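Side-chain contact in sensor protein (Geobacter sulfurreducens PCA, PDB 2R78), which is probably a sensor histidine kinase that passes phosphate from ATP to a histidine in two-component signalling, represented here by its PAS domain: residues Leu99-His102 / Lys108-Gly111. Sequence-based numbering, arbitrary orientation.
Sequences LSAH and KILG
With CG beside the backbone N and anti to the carbonyl carbon (chi1 -71°), the His102 imidazole stands over the same face of the sheet as Leu110, and a water appears to link its ring to that residue's backbone. The water lies in the ring plane at the edge, 2.5 Å from His102 ND1, a separation shorter than usual that leaves its exact placing doubtful; it donates a hydrogen bond to Leu110 O, which also accepts one from His102 N. One carbonyl thus serves the backbone and perhaps, through the water, the side chain of the same histidine. On the other face, the first torsion of Ile109 sets CG2 anti to its own N and brings this methyl 4.0 Å from Ala101 CB, a small apolar contact that helix 67-76 covers with Ile75 and Leu72.

The two strands, 94-103 and 109-115, form an antiparallel beta hairpin in the five-stranded sheet of the PAS fold, where they are neighbours in the 2-1-5-4-3 strand order. His102 and Leu110 make up a hydrogen-bonded pair: His102 N to Leu110 O and Leu110 N to His102 O are both 2.9 Å, with nearly equal angles at hydrogen of 159° and 158°. Next to it, Ala101 and Gly111 form a non-hydrogen-bonded pair whose CA atoms approach to 4.2 Å. There Gly111 CA lies 3.2 Å from Ser100 O in a CA-H...O contact, and Ala101 CA makes another to Leu110 O. The face bearing His102 and Leu110 meets the second subunit, where the His102 ring stacks on His19 of that chain and Leu110 packs on its Ala15.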
loop_
_atom_site.group_PDB
_atom_site.type_symbol
_atom_site.label_atom_id
_atom_site.label_comp_id
_atom_site.label_asym_id
_atom_site.label_seq_id
_atom_site.Cartn_x
_atom_site.Cartn_y
_atom_site.Cartn_z
ATOM N N LEU B 99 -6.313 6.154 9.938
ATOM C CA LEU B 99 -6.488 6.662 8.592
ATOM C C LEU B 99 -5.348 7.618 8.230
ATOM O O LEU B 99 -4.967 8.460 9.038
ATOM C CB LEU B 99 -7.819 7.405 8.465
ATOM C CG LEU B 99 -9.121 6.665 8.755
ATOM C CD1 LEU B 99 -10.310 7.677 8.687
ATOM C CD2 LEU B 99 -9.356 5.494 7.810
ATOM N N SER B 100 -4.880 7.525 6.993
ATOM C CA SER B 100 -4.028 8.530 6.388
ATOM C C SER B 100 -4.742 8.978 5.120
ATOM O O SER B 100 -5.407 8.163 4.460
ATOM C CB SER B 100 -2.669 7.912 6.094
ATOM O OG SER B 100 -2.117 7.489 7.348
ATOM N N ALA B 101 -4.710 10.271 4.830
ATOM C CA ALA B 101 -5.316 10.743 3.594
ATOM C C ALA B 101 -4.457 11.838 3.023
ATOM O O ALA B 101 -3.999 12.711 3.754
ATOM C CB ALA B 101 -6.753 11.208 3.820
ATOM N N HIS B 102 -4.214 11.753 1.715
ATOM C CA HIS B 102 -3.310 12.640 1.015
ATOM C C HIS B 102 -3.962 13.167 -0.261
ATOM O O HIS B 102 -4.531 12.405 -1.032
ATOM C CB HIS B 102 -2.015 11.886 0.676
ATOM C CG HIS B 102 -1.155 11.598 1.877
ATOM N ND1 HIS B 102 -1.265 10.444 2.611
ATOM C CD2 HIS B 102 -0.185 12.329 2.474
ATOM C CE1 HIS B 102 -0.401 10.472 3.610
ATOM N NE2 HIS B 102 0.279 11.602 3.539
ATOM N N LYS B 108 -8.205 14.625 -6.466
ATOM C CA LYS B 108 -8.706 13.505 -5.695
ATOM C C LYS B 108 -7.837 13.252 -4.464
ATOM O O LYS B 108 -6.753 13.833 -4.296
ATOM C CB LYS B 108 -8.829 12.271 -6.573
ATOM C CG LYS B 108 -9.854 12.477 -7.705
ATOM C CD LYS B 108 -9.813 11.404 -8.750
ATOM C CE LYS B 108 -10.417 11.855 -10.070
ATOM N NZ LYS B 108 -9.995 13.226 -10.527
ATOM N N ILE B 109 -8.359 12.395 -3.592
ATOM C CA ILE B 109 -7.740 12.089 -2.319
ATOM C C ILE B 109 -7.513 10.577 -2.196
ATOM O O ILE B 109 -8.418 9.803 -2.432
ATOM C CB ILE B 109 -8.606 12.601 -1.145
ATOM C CG1 ILE B 109 -8.698 14.128 -1.156
ATOM C CG2 ILE B 109 -8.008 12.139 0.181
ATOM C CD1 ILE B 109 -9.922 14.654 -0.346
ATOM N N LEU B 110 -6.268 10.208 -1.855
ATOM C CA LEU B 110 -5.878 8.825 -1.563
ATOM C C LEU B 110 -5.969 8.608 -0.062
ATOM O O LEU B 110 -5.307 9.289 0.702
ATOM C CB LEU B 110 -4.405 8.604 -1.953
ATOM C CG LEU B 110 -3.729 7.264 -1.588
ATOM C CD1 LEU B 110 -4.261 6.213 -2.505
ATOM C CD2 LEU B 110 -2.198 7.321 -1.725
ATOM N N GLY B 111 -6.725 7.608 0.356
ATOM C CA GLY B 111 -6.746 7.232 1.754
ATOM C C GLY B 111 -6.188 5.840 1.979
ATOM O O GLY B 111 -6.344 4.944 1.136
HETATM O O HOH W 1 -2.839 8.513 2.314
#